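PDB 3I1I: homoserine O-acetyltransferase from Bacillus anthracis str. 'Ames Ancestor', which probably transfers an acetyl group, from acetyl-CoA in this family, to the hydroxyl of homoserine, an early step of methionine biosynthesis. Local coordinates for residues 160-165 with 178-183; 44-49 with 134-139; 301-306 with 327-332. All coordinates share one frame; numbering follows the deposited sequence. Where two conformers were deposited one is given.

Overall arrangement
From the N terminus, strand 44-48 enters the central sheet, and interaction 2 closes the first long loop when helix 129-142 packs over it. Interaction 1 follows in series: helix 156-167 is joined through residues 160-165 to the loop 178-183 that leaves the next strand, 174-178. Interaction 3 closes last, bringing helix 299-304 against helix 324-335. None nests in or crosses another. In space, interaction 1 lies between its two companions, touching interaction 2 through Trp-164 and Ile-160 and interaction 3 through Gln-162 and Pro-182; the centres of interactions 2 and 3 are about 22 Å apart.

Interaction 1: residues 160-165 with 178-183; sequences IAQQWA and VITNPQ
Gln-162 reaches from helix 156-167 across to the loop 178-183 and lays its terminal amide alongside the backbone of Asn-181 and Pro-182. Its CG lies beside the backbone N, opposite the carbonyl carbon (chi1 -78°), and the chain then runs on extended, which carries the amide to the loop. NE2 donates to Asn-181 O over 3.0 Å with an N-H...O angle of 152°. The donor approaches from above the carbonyl plane, 73° out of it, and so misses the lone pairs, whereas the acceptor is tilted modestly from the glutamine amide plane. The same NE2 also bonds Gly-158 O, one turn back in the helix, so one nitrogen ties the loop to its own helix. The other branch of the amide turns to the proline: Gln-162 OE1 sits 3.1 Å from Pro-182 CA and 3.6 Å from Pro-182 CB.

Helix 156-167 follows strand 150-154 and a probable nucleophile elbow of the alpha/beta hydrolase fold, while 178-183 leaves the neighbouring strand 174-178. The contact therefore joins a helix to the C-terminal end of the adjacent parallel strand, near a probable Ser-155, His-351, Asp-318 triad.

The side chains of Thr-180 and Gln-162 pass alongside one another, running in opposing senses. The threonine methyl CG2 comes within 3.6 Å of Gln-162 NE2, while its hydroxyl has a hydrogen-bonded partner in Ser-155 O, linking the loop to the probable elbow. The CB of Asn-181 points away from the helix, and its ND2 bonds Gln-321 OE1 and Pro-322 O. Asn-181 O, already gripped by Gln-162, also accepts from His-290 NE2. At the OE1 side of the glutamine amide, Met-329 of helix 324-335 packs on both Gln-162 and Pro-182.

Interaction 2: residues 44-49 with 134-139; sequences VILICH and RMQCEL
Leu-46 and Cys-48, on one side of strand 44-48, meet the amide end of Gln-136 from helix 129-142. The close part is small. Leu-46 CD2 lies 3.7 Å from Gln-136 OE1 and 3.8 Å from Gln-136 CD, and the two side chains cross obliquely. With Leu-46 CG opposite the backbone N (chi1 176°), its methyls are carried out from the strand to the amide. Cys-48 SG approaches the other branch, 3.7 Å from Gln-136 NE2. No hydrogen bond joins the two segments.

Even at their closest approach the backbones stand apart, with 9.0 Å between Leu-46 CA and Gln-136 CA, so side chains alone span the gap. Others fill in around them: Trp-164 and Ile-160 of helix 156-167 pack beside Leu-46 and Cys-48, and Met-29 of strand 24-34 touches Gln-136. The outer side of the helix is partly exposed, and there Arg-134 forms a salt bridge with Glu-20.

The strand is a central one of the alpha/beta hydrolase sheet, and the helix covers one face of it. Both ends of the buried amide find polar partners beyond the strand, OE1 accepting from Trp-164 NE1 and NE2 donating to Thr-91 OG1. These two bonds would fix the amide's rotation, so that Leu-46 and Cys-48 pack against a polar group whose oxygen and nitrogen each have a hydrogen-bonding partner outside the two segments.

Interaction 3: residues 301-306 with 327-332; sequences EALSNV and YKMVDL
Leu-303 of helix 299-304 spreads its two methyls over helix 324-335. Its CD1 meets Leu-332 CD1 at 3.9 Å and Leu-332 CB at 4.1 Å, while its CD2 lies 4.1 Å from CE of the selenomethionine Met-329. Each partner side chain crosses the leucine at about a right angle. Met-329 is extended, so that both its CG and its terminal CE come beside Leu-303 CD2.

Around this shell, Ile-292 packs on Leu-303, and Met-329 also leans on Met-312 of strand 309-313. The chain after Leu-303 is tied back by Val-306 N, which bonds Leu-303 O over 3.0 Å, and Lys-338 NZ bonds Ser-304 O. Strand 309-313 follows, so the contact joins the helices before and after this strand in the alpha/beta hydrolase fold.

No hydrogen bond or salt bridge spans the two segments. The contact consists of apolar methyl and methylene groups, so it rests on shape and on burial of hydrophobic surface, while the polar bonds nearby, from Val-306 N and Lys-338 NZ, hold the 301-306 backbone and do not bridge to helix 324-335.

Interaction 1: residues 160-165 with 178-183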
ATOM      1  N   ILE A 160      23.393  -3.574  -7.759  1.00 19.91           N
ATOM      2  CA  ILE A 160      24.289  -4.597  -8.196  1.00 18.73           C
ATOM      3  C   ILE A 160      25.649  -3.982  -8.547  1.00 18.66           C
ATOM      4  O   ILE A 160      26.707  -4.495  -8.140  1.00 17.92           O
ATOM      5  CB  ILE A 160      23.731  -5.360  -9.397  1.00 19.07           C
ATOM      6  CG1 ILE A 160      22.437  -6.081  -9.014  1.00 18.57           C
ATOM      7  CG2 ILE A 160      24.770  -6.340  -9.940  1.00 17.06           C
ATOM      8  CD1 ILE A 160      21.359  -6.156 -10.170  1.00 16.51           C
ATOM      9  N   ALA A 161      25.640  -2.860  -9.242  1.00 18.56           N
ATOM     10  CA  ALA A 161      26.917  -2.252  -9.635  1.00 18.80           C
ATOM     11  C   ALA A 161      27.695  -1.855  -8.393  1.00 19.28           C
ATOM     12  O   ALA A 161      28.928  -1.908  -8.373  1.00 18.90           O
ATOM     13  CB  ALA A 161      26.705  -1.057 -10.535  1.00 17.64           C
ATOM     14  N   GLN A 162      26.980  -1.429  -7.353  1.00 19.36           N
ATOM     15  CA  GLN A 162      27.681  -0.984  -6.171  1.00 19.56           C
ATOM     16  C   GLN A 162      28.283  -2.187  -5.459  1.00 18.56           C
ATOM     17  O   GLN A 162      29.361  -2.091  -4.911  1.00 17.06           O
ATOM     18  CB  GLN A 162      26.769  -0.200  -5.235  1.00 19.75           C
ATOM     19  CG  GLN A 162      26.524   1.220  -5.670  1.00 22.44           C
ATOM     20  CD  GLN A 162      25.384   1.857  -4.874  1.00 24.70           C
ATOM     21  OE1 GLN A 162      25.628   2.606  -3.945  1.00 23.92           O
ATOM     22  NE2 GLN A 162      24.138   1.528  -5.232  1.00 25.87           N
ATOM     23  N   GLN A 163      27.583  -3.307  -5.477  1.00 18.44           N
ATOM     24  CA  GLN A 163      28.094  -4.532  -4.857  1.00 19.37           C
ATOM     25  C   GLN A 163      29.368  -5.024  -5.577  1.00 19.63           C
ATOM     26  O   GLN A 163      30.341  -5.414  -4.939  1.00 20.30           O
ATOM     27  CB  GLN A 163      27.001  -5.594  -4.817  1.00 19.78           C
ATOM     28  CG  GLN A 163      25.866  -5.288  -3.834  1.00 20.26           C
ATOM     29  CD  GLN A 163      26.300  -5.447  -2.378  1.00 23.57           C
ATOM     30  OE1 GLN A 163      27.496  -5.448  -2.066  1.00 24.11           O
ATOM     31  NE2 GLN A 163      25.325  -5.590  -1.476  1.00 23.98           N
ATOM     32  N   TRP A 164      29.407  -4.894  -6.890  1.00 19.85           N
ATOM     33  CA  TRP A 164      30.647  -5.116  -7.646  1.00 20.60           C
ATOM     34  C   TRP A 164      31.821  -4.240  -7.184  1.00 20.35           C
ATOM     35  O   TRP A 164      32.932  -4.726  -6.955  1.00 19.57           O
ATOM     36  CB  TRP A 164      30.430  -4.812  -9.133  1.00 20.97           C
ATOM     37  CG  TRP A 164      30.022  -5.962  -9.924  1.00 20.76           C
ATOM     38  CD1 TRP A 164      28.767  -6.343 -10.183  1.00 19.72           C
ATOM     39  CD2 TRP A 164      30.883  -6.889 -10.604  1.00 19.93           C
ATOM     40  NE1 TRP A 164      28.771  -7.442 -10.984  1.00 21.50           N
ATOM     41  CE2 TRP A 164      30.064  -7.808 -11.243  1.00 19.73           C
ATOM     42  CE3 TRP A 164      32.259  -7.029 -10.711  1.00 19.19           C
ATOM     43  CZ2 TRP A 164      30.565  -8.851 -12.005  1.00 21.69           C
ATOM     44  CZ3 TRP A 164      32.760  -8.070 -11.478  1.00 19.83           C
ATOM     45  CH2 TRP A 164      31.925  -8.971 -12.091  1.00 20.49           C
ATOM     46  N   ALA A 165      31.566  -2.939  -7.085  1.00 19.98           N
ATOM     47  CA  ALA A 165      32.602  -1.996  -6.687  1.00 19.87           C
ATOM     48  C   ALA A 165      33.142  -2.300  -5.268  1.00 19.84           C
ATOM     49  O   ALA A 165      34.353  -2.226  -5.010  1.00 20.06           O
ATOM     50  CB  ALA A 165      32.086  -0.568  -6.780  1.00 19.10           C
ATOM     51  N   VAL A 178      23.259   4.951 -11.365  1.00 18.33           N
ATOM     52  CA  VAL A 178      22.188   5.869 -11.755  1.00 17.82           C
ATOM     53  C   VAL A 178      20.921   5.662 -10.912  1.00 17.72           C
ATOM     54  O   VAL A 178      20.501   4.522 -10.655  1.00 18.02           O
ATOM     55  CB  VAL A 178      21.863   5.706 -13.256  1.00 18.08           C
ATOM     56  CG1 VAL A 178      20.846   6.804 -13.709  1.00 18.04           C
ATOM     57  CG2 VAL A 178      23.142   5.772 -14.077  1.00 15.07           C
ATOM     58  N   ILE A 179      20.328   6.760 -10.458  1.00 18.27           N
ATOM     59  CA  ILE A 179      19.092   6.735  -9.598  1.00 18.13           C
ATOM     60  C   ILE A 179      19.082   5.599  -8.579  1.00 18.54           C
ATOM     61  O   ILE A 179      18.177   4.799  -8.544  1.00 18.21           O
ATOM     62  CB  ILE A 179      17.786   6.765 -10.447  1.00 18.56           C
ATOM     63  CG1 ILE A 179      17.738   5.608 -11.483  1.00 18.29           C
ATOM     64  CG2 ILE A 179      17.683   8.106 -11.170  1.00 15.21           C
ATOM     65  CD1 ILE A 179      16.340   5.249 -11.923  1.00 16.21           C
ATOM     66  N   THR A 180      20.124   5.554  -7.751  1.00 19.25           N
ATOM     67  CA  THR A 180      20.344   4.484  -6.791  1.00 19.87           C
ATOM     68  C   THR A 180      20.915   5.058  -5.446  1.00 20.05           C
ATOM     69  O   THR A 180      21.086   6.262  -5.290  1.00 20.26           O
ATOM     70  CB  THR A 180      21.298   3.387  -7.406  1.00 20.20           C
ATOM     71  OG1 THR A 180      21.250   2.178  -6.622  1.00 20.41           O
ATOM     72  CG2 THR A 180      22.761   3.897  -7.490  1.00 19.67           C
ATOM     73  N   ASN A 181      21.217   4.172  -4.495  1.00 19.76           N
ATOM     74  CA  ASN A 181      21.783   4.549  -3.175  1.00 19.01           C
ATOM     75  C   ASN A 181      22.524   3.347  -2.594  1.00 18.82           C
ATOM     76  O   ASN A 181      22.234   2.193  -2.974  1.00 18.02           O
ATOM     77  CB  ASN A 181      20.687   4.971  -2.200  1.00 18.44           C
ATOM     78  CG  ASN A 181      20.395   6.436  -2.259  1.00 20.18           C
ATOM     79  OD1 ASN A 181      21.317   7.241  -2.266  1.00 22.68           O
ATOM     80  ND2 ASN A 181      19.114   6.804  -2.324  1.00 20.89           N
ATOM     81  N   PRO A 182      23.480   3.603  -1.686  1.00 19.01           N
ATOM     82  CA  PRO A 182      24.259   2.519  -1.115  1.00 19.68           C
ATOM     83  C   PRO A 182      23.456   1.649  -0.164  1.00 19.72           C
ATOM     84  O   PRO A 182      23.868   0.534   0.136  1.00 19.13           O
ATOM     85  CB  PRO A 182      25.398   3.237  -0.375  1.00 19.45           C
ATOM     86  CG  PRO A 182      24.931   4.605  -0.185  1.00 20.35           C
ATOM     87  CD  PRO A 182      23.943   4.920  -1.221  1.00 19.71           C
ATOM     88  N   GLN A 183      22.349   2.191   0.334  1.00 20.15           N
ATOM     89  CA  GLN A 183      21.486   1.498   1.290  1.00 20.91           C
ATOM     90  C   GLN A 183      20.073   1.875   0.957  1.00 20.43           C
ATOM     91  O   GLN A 183      19.808   3.048   0.784  1.00 21.62           O
ATOM     92  CB  GLN A 183      21.799   1.948   2.726  1.00 21.31           C
ATOM     93  CG  GLN A 183      23.217   1.648   3.172  1.00 23.39           C
ATOM     94  CD  GLN A 183      23.538   2.194   4.572  1.00 25.80           C
ATOM     95  OE1 GLN A 183      23.463   3.401   4.796  1.00 26.24           O
ATOM     96  NE2 GLN A 183      23.935   1.306   5.498  1.00 20.94           N
TER

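Interaction 2: residues 44-49 with 134-139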
ATOM      1  N   VAL A  44      35.398  -4.077 -21.693  1.00 21.61           N
ATOM      2  CA  VAL A  44      34.124  -4.641 -21.236  1.00 21.33           C
ATOM      3  C   VAL A  44      33.369  -3.729 -20.258  1.00 21.43           C
ATOM      4  O   VAL A  44      33.930  -3.268 -19.255  1.00 21.40           O
ATOM      5  CB  VAL A  44      34.320  -6.020 -20.550  1.00 21.78           C
ATOM      6  CG1 VAL A  44      32.952  -6.644 -20.176  1.00 19.58           C
ATOM      7  CG2 VAL A  44      35.152  -6.957 -21.460  1.00 20.48           C
ATOM      8  N   ILE A  45      32.094  -3.493 -20.561  1.00 21.55           N
ATOM      9  CA  ILE A  45      31.181  -2.761 -19.687  1.00 21.30           C
ATOM     10  C   ILE A  45      30.032  -3.680 -19.324  1.00 21.73           C
ATOM     11  O   ILE A  45      29.363  -4.206 -20.205  1.00 23.46           O
ATOM     12  CB  ILE A  45      30.622  -1.509 -20.387  1.00 20.83           C
ATOM     13  CG1 ILE A  45      31.779  -0.572 -20.776  1.00 21.02           C
ATOM     14  CG2 ILE A  45      29.638  -0.819 -19.486  1.00 17.21           C
ATOM     15  CD1 ILE A  45      31.387   0.804 -21.436  1.00 18.91           C
ATOM     16  N   LEU A  46      29.817  -3.897 -18.040  1.00 21.51           N
ATOM     17  CA  LEU A  46      28.700  -4.704 -17.577  1.00 21.59           C
ATOM     18  C   LEU A  46      27.579  -3.768 -17.165  1.00 21.30           C
ATOM     19  O   LEU A  46      27.826  -2.847 -16.411  1.00 20.81           O
ATOM     20  CB  LEU A  46      29.135  -5.576 -16.387  1.00 22.19           C
ATOM     21  CG  LEU A  46      28.043  -6.424 -15.724  1.00 22.91           C
ATOM     22  CD1 LEU A  46      27.382  -7.405 -16.715  1.00 21.24           C
ATOM     23  CD2 LEU A  46      28.592  -7.122 -14.484  1.00 21.45           C
ATOM     24  N   ILE A  47      26.381  -3.981 -17.718  1.00 21.66           N
ATOM     25  CA  ILE A  47      25.154  -3.233 -17.419  1.00 21.32           C
ATOM     26  C   ILE A  47      24.258  -4.140 -16.578  1.00 21.22           C
ATOM     27  O   ILE A  47      24.065  -5.314 -16.892  1.00 19.76           O
ATOM     28  CB  ILE A  47      24.334  -2.930 -18.710  1.00 22.37           C
ATOM     29  CG1 ILE A  47      25.154  -2.162 -19.749  1.00 22.88           C
ATOM     30  CG2 ILE A  47      23.062  -2.115 -18.403  1.00 22.28           C
ATOM     31  CD1 ILE A  47      25.640  -0.838 -19.325  1.00 21.83           C
ATOM     32  N   CYS A  48      23.686  -3.598 -15.516  1.00 21.59           N
ATOM     33  CA  CYS A  48      22.809  -4.359 -14.642  1.00 22.04           C
ATOM     34  C   CYS A  48      21.408  -3.783 -14.733  1.00 22.21           C
ATOM     35  O   CYS A  48      21.244  -2.554 -14.733  1.00 21.84           O
ATOM     36  CB  CYS A  48      23.298  -4.222 -13.231  1.00 22.24           C
ATOM     37  SG  CYS A  48      25.018  -4.703 -13.046  1.00 25.93           S
ATOM     38  N   HIS A  49      20.406  -4.656 -14.763  1.00 21.96           N
ATOM     39  CA  HIS A  49      19.033  -4.220 -14.980  1.00 22.16           C
ATOM     40  C   HIS A  49      18.229  -3.894 -13.712  1.00 22.56           C
ATOM     41  O   HIS A  49      18.581  -4.315 -12.615  1.00 23.04           O
ATOM     42  CB  HIS A  49      18.312  -5.182 -15.936  1.00 21.71           C
ATOM     43  CG  HIS A  49      17.725  -6.401 -15.300  1.00 20.73           C
ATOM     44  ND1 HIS A  49      16.641  -6.354 -14.450  1.00 18.98           N
ATOM     45  CD2 HIS A  49      17.983  -7.715 -15.505  1.00 20.34           C
ATOM     46  CE1 HIS A  49      16.295  -7.586 -14.113  1.00 19.12           C
ATOM     47  NE2 HIS A  49      17.084  -8.432 -14.755  1.00 18.94           N
ATOM     48  N   ARG A 134      27.766 -11.916  -7.566  1.00 24.11           N
ATOM     49  CA  ARG A 134      28.622 -13.110  -7.522  1.00 25.69           C
ATOM     50  C   ARG A 134      28.385 -14.020  -8.736  1.00 25.79           C
ATOM     51  O   ARG A 134      29.337 -14.535  -9.313  1.00 25.70           O
ATOM     52  CB  ARG A 134      28.442 -13.902  -6.234  1.00 26.38           C
ATOM     53  CG  ARG A 134      28.677 -13.068  -4.945  1.00 28.93           C
ATOM     54  CD  ARG A 134      29.733 -13.718  -4.117  1.00 34.32           C
ATOM     55  NE  ARG A 134      29.972 -13.103  -2.799  1.00 37.43           N
ATOM     56  CZ  ARG A 134      30.977 -12.266  -2.509  1.00 38.35           C
ATOM     57  NH1 ARG A 134      31.864 -11.860  -3.440  1.00 37.74           N
ATOM     58  NH2 ARG A 134      31.084 -11.818  -1.266  1.00 38.72           N
HETATM   59  N   MSE A 135      27.128 -14.172  -9.149  1.00 26.05           N
HETATM   60  CA  MSE A 135      26.847 -14.949 -10.320  1.00 26.66           C
HETATM   61  C   MSE A 135      27.419 -14.302 -11.572  1.00 26.52           C
HETATM   62  O   MSE A 135      28.091 -14.968 -12.330  1.00 27.49           O
HETATM   63  CB  MSE A 135      25.368 -15.175 -10.474  1.00 27.12           C
HETATM   64  CG  MSE A 135      24.865 -16.222  -9.512  1.00 30.78           C
HETATM   65 SE   MSE A 135      22.924 -16.194  -9.494  0.65 35.97          SE
HETATM   66  CE  MSE A 135      22.616 -16.478 -11.422  1.00 28.04           C
ATOM     67  N   GLN A 136      27.179 -13.010 -11.771  1.00 25.38           N
ATOM     68  CA  GLN A 136      27.725 -12.298 -12.909  1.00 25.13           C
ATOM     69  C   GLN A 136      29.260 -12.443 -13.019  1.00 25.90           C
ATOM     70  O   GLN A 136      29.810 -12.616 -14.104  1.00 24.92           O
ATOM     71  CB  GLN A 136      27.394 -10.826 -12.781  1.00 24.85           C
ATOM     72  CG  GLN A 136      25.934 -10.468 -13.061  1.00 24.31           C
ATOM     73  CD  GLN A 136      25.690  -8.989 -12.806  1.00 24.51           C
ATOM     74  OE1 GLN A 136      26.298  -8.391 -11.906  1.00 18.99           O
ATOM     75  NE2 GLN A 136      24.851  -8.384 -13.622  1.00 22.76           N
ATOM     76  N   CYS A 137      29.931 -12.357 -11.878  1.00 26.24           N
ATOM     77  CA  CYS A 137      31.350 -12.481 -11.833  1.00 26.87           C
ATOM     78  C   CYS A 137      31.841 -13.857 -12.317  1.00 27.03           C
ATOM     79  O   CYS A 137      32.870 -13.936 -12.998  1.00 25.68           O
ATOM     80  CB  CYS A 137      31.834 -12.232 -10.417  1.00 27.65           C
ATOM     81  SG  CYS A 137      33.595 -12.133 -10.334  1.00 28.19           S
ATOM     82  N   GLU A 138      31.110 -14.925 -11.986  1.00 27.23           N
ATOM     83  CA  GLU A 138      31.464 -16.250 -12.486  1.00 27.81           C
ATOM     84  C   GLU A 138      31.401 -16.262 -13.979  1.00 26.44           C
ATOM     85  O   GLU A 138      32.267 -16.851 -14.634  1.00 25.04           O
ATOM     86  CB  GLU A 138      30.517 -17.336 -12.025  1.00 28.76           C
ATOM     87  CG  GLU A 138      30.394 -17.448 -10.553  1.00 35.70           C
ATOM     88  CD  GLU A 138      31.441 -18.314  -9.972  1.00 44.58           C
ATOM     89  OE1 GLU A 138      31.038 -19.404  -9.475  1.00 52.43           O
ATOM     90  OE2 GLU A 138      32.638 -17.904 -10.002  1.00 49.60           O
ATOM     91  N   LEU A 139      30.343 -15.659 -14.514  1.00 25.77           N
ATOM     92  CA  LEU A 139      30.198 -15.577 -15.968  1.00 25.58           C
ATOM     93  C   LEU A 139      31.338 -14.768 -16.577  1.00 24.66           C
ATOM     94  O   LEU A 139      31.948 -15.203 -17.513  1.00 23.39           O
ATOM     95  CB  LEU A 139      28.835 -14.987 -16.376  1.00 25.91           C
ATOM     96  CG  LEU A 139      28.679 -14.524 -17.842  1.00 24.99           C
ATOM     97  CD1 LEU A 139      29.119 -15.651 -18.759  1.00 26.65           C
ATOM     98  CD2 LEU A 139      27.246 -14.084 -18.176  1.00 24.53           C
TER

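Interaction 3: residues 301-306 with 327-332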
ATOM      1  N   GLU A 301      33.378   1.611   6.301  1.00 19.59           N
ATOM      2  CA  GLU A 301      34.225   0.463   6.054  1.00 20.09           C
ATOM      3  C   GLU A 301      33.915  -0.178   4.712  1.00 19.15           C
ATOM      4  O   GLU A 301      34.822  -0.504   3.987  1.00 20.24           O
ATOM      5  CB  GLU A 301      34.160  -0.590   7.166  1.00 20.08           C
ATOM      6  CG  GLU A 301      35.331  -1.597   7.029  1.00 23.31           C
ATOM      7  CD  GLU A 301      35.091  -2.970   7.635  1.00 24.39           C
ATOM      8  OE1 GLU A 301      34.196  -3.109   8.513  1.00 22.15           O
ATOM      9  OE2 GLU A 301      35.845  -3.898   7.221  1.00 25.50           O
ATOM     10  N   ALA A 302      32.645  -0.353   4.375  1.00 18.57           N
ATOM     11  CA  ALA A 302      32.281  -0.973   3.106  1.00 17.83           C
ATOM     12  C   ALA A 302      32.945  -0.181   1.971  1.00 17.60           C
ATOM     13  O   ALA A 302      33.560  -0.751   1.083  1.00 18.06           O
ATOM     14  CB  ALA A 302      30.744  -1.040   2.933  1.00 16.67           C
ATOM     15  N   LEU A 303      32.876   1.139   2.049  1.00 17.58           N
ATOM     16  CA  LEU A 303      33.360   1.986   0.983  1.00 17.50           C
ATOM     17  C   LEU A 303      34.875   2.065   0.915  1.00 18.18           C
ATOM     18  O   LEU A 303      35.425   2.322  -0.146  1.00 18.35           O
ATOM     19  CB  LEU A 303      32.758   3.375   1.126  1.00 17.90           C
ATOM     20  CG  LEU A 303      31.255   3.482   0.868  1.00 17.56           C
ATOM     21  CD1 LEU A 303      30.705   4.821   1.391  1.00 14.65           C
ATOM     22  CD2 LEU A 303      30.992   3.302  -0.655  1.00 16.47           C
ATOM     23  N   SER A 304      35.557   1.846   2.042  1.00 18.37           N
ATOM     24  CA  SER A 304      37.024   1.778   2.067  1.00 18.00           C
ATOM     25  C   SER A 304      37.591   0.805   1.016  1.00 17.95           C
ATOM     26  O   SER A 304      38.695   0.971   0.529  1.00 16.51           O
ATOM     27  CB  SER A 304      37.510   1.385   3.483  1.00 18.24           C
ATOM     28  OG  SER A 304      37.232   0.006   3.764  1.00 17.86           O
ATOM     29  N   ASN A 305      36.833  -0.229   0.692  1.00 18.90           N
ATOM     30  CA  ASN A 305      37.300  -1.253  -0.241  1.00 18.95           C
ATOM     31  C   ASN A 305      37.203  -0.820  -1.723  1.00 19.23           C
ATOM     32  O   ASN A 305      37.893  -1.369  -2.573  1.00 19.76           O
ATOM     33  CB  ASN A 305      36.480  -2.528  -0.047  1.00 18.85           C
ATOM     34  CG  ASN A 305      36.690  -3.171   1.315  1.00 18.76           C
ATOM     35  OD1 ASN A 305      37.678  -3.859   1.514  1.00 19.57           O
ATOM     36  ND2 ASN A 305      35.739  -2.985   2.245  1.00 14.83           N
ATOM     37  N   VAL A 306      36.319   0.120  -2.031  1.00 19.06           N
ATOM     38  CA  VAL A 306      36.118   0.565  -3.400  1.00 19.04           C
ATOM     39  C   VAL A 306      37.403   1.206  -3.930  1.00 19.84           C
ATOM     40  O   VAL A 306      37.981   2.043  -3.273  1.00 19.96           O
ATOM     41  CB  VAL A 306      34.941   1.575  -3.503  1.00 19.64           C
ATOM     42  CG1 VAL A 306      34.859   2.215  -4.882  1.00 15.80           C
ATOM     43  CG2 VAL A 306      33.595   0.863  -3.110  1.00 17.57           C
ATOM     44  N   TYR A 327      25.340  12.057  -2.092  1.00 19.91           N
ATOM     45  CA  TYR A 327      26.323  13.063  -1.651  1.00 19.64           C
ATOM     46  C   TYR A 327      27.107  12.574  -0.458  1.00 20.76           C
ATOM     47  O   TYR A 327      28.328  12.739  -0.386  1.00 19.36           O
ATOM     48  CB  TYR A 327      25.651  14.387  -1.329  1.00 19.26           C
ATOM     49  CG  TYR A 327      25.194  15.118  -2.564  1.00 19.37           C
ATOM     50  CD1 TYR A 327      26.091  15.862  -3.338  1.00 20.27           C
ATOM     51  CD2 TYR A 327      23.880  15.019  -3.000  1.00 20.39           C
ATOM     52  CE1 TYR A 327      25.684  16.499  -4.521  1.00 19.58           C
ATOM     53  CE2 TYR A 327      23.450  15.660  -4.157  1.00 21.46           C
ATOM     54  CZ  TYR A 327      24.349  16.404  -4.905  1.00 23.00           C
ATOM     55  OH  TYR A 327      23.880  17.042  -6.030  1.00 26.40           O
ATOM     56  N   LYS A 328      26.424  11.924   0.478  1.00 21.82           N
ATOM     57  CA  LYS A 328      27.114  11.409   1.657  0.60 22.67           C
ATOM     58  C   LYS A 328      28.195  10.403   1.236  1.00 22.17           C
ATOM     59  O   LYS A 328      29.354  10.523   1.626  1.00 22.37           O
ATOM     60  CB  LYS A 328      26.109  10.765   2.614  0.60 23.27           C
ATOM     61  CG  LYS A 328      26.707  10.191   3.874  0.60 25.33           C
ATOM     62  CD  LYS A 328      27.087  11.295   4.887  0.60 28.94           C
ATOM     63  CE  LYS A 328      28.598  11.533   5.003  0.60 29.12           C
ATOM     64  NZ  LYS A 328      28.971  11.449   6.448  0.60 28.76           N
HETATM   65  N   MSE A 329      27.808   9.434   0.426  1.00 21.74           N
HETATM   66  CA  MSE A 329      28.699   8.371  -0.046  1.00 21.86           C
HETATM   67  C   MSE A 329      29.913   8.918  -0.783  1.00 21.12           C
HETATM   68  O   MSE A 329      31.045   8.490  -0.551  1.00 19.95           O
HETATM   69  CB  MSE A 329      27.914   7.425  -0.947  1.00 22.17           C
HETATM   70  CG  MSE A 329      28.748   6.605  -1.900  1.00 26.29           C
HETATM   71 SE   MSE A 329      27.640   5.299  -2.814  0.65 31.56          SE
HETATM   72  CE  MSE A 329      28.956   4.498  -4.033  1.00 26.16           C
ATOM     73  N   VAL A 330      29.668   9.870  -1.672  1.00 20.62           N
ATOM     74  CA  VAL A 330      30.731  10.464  -2.459  1.00 20.09           C
ATOM     75  C   VAL A 330      31.685  11.238  -1.554  1.00 21.39           C
ATOM     76  O   VAL A 330      32.934  11.210  -1.715  1.00 21.33           O
ATOM     77  CB  VAL A 330      30.120  11.283  -3.630  1.00 20.62           C
ATOM     78  CG1 VAL A 330      31.086  12.373  -4.182  1.00 17.54           C
ATOM     79  CG2 VAL A 330      29.615  10.267  -4.742  1.00 16.62           C
ATOM     80  N   ASP A 331      31.118  11.891  -0.553  1.00 22.07           N
ATOM     81  CA  ASP A 331      31.941  12.595   0.389  1.00 22.45           C
ATOM     82  C   ASP A 331      32.871  11.633   1.136  1.00 22.74           C
ATOM     83  O   ASP A 331      34.095  11.913   1.271  1.00 22.03           O
ATOM     84  CB  ASP A 331      31.108  13.418   1.354  1.00 22.47           C
ATOM     85  CG  ASP A 331      31.963  14.356   2.181  1.00 26.03           C
ATOM     86  OD1 ASP A 331      32.718  15.175   1.623  1.00 30.96           O
ATOM     87  OD2 ASP A 331      31.917  14.270   3.415  1.00 34.45           O
ATOM     88  N   LEU A 332      32.318  10.500   1.593  1.00 22.50           N
ATOM     89  CA  LEU A 332      33.145   9.513   2.286  1.00 22.71           C
ATOM     90  C   LEU A 332      34.259   9.007   1.381  1.00 22.61           C
ATOM     91  O   LEU A 332      35.412   8.935   1.784  1.00 23.99           O
ATOM     92  CB  LEU A 332      32.315   8.345   2.825  1.00 22.47           C
ATOM     93  CG  LEU A 332      31.319   8.715   3.932  1.00 23.15           C
ATOM     94  CD1 LEU A 332      30.340   7.546   4.220  1.00 18.90           C
ATOM     95  CD2 LEU A 332      32.033   9.229   5.205  1.00 16.99           C
TER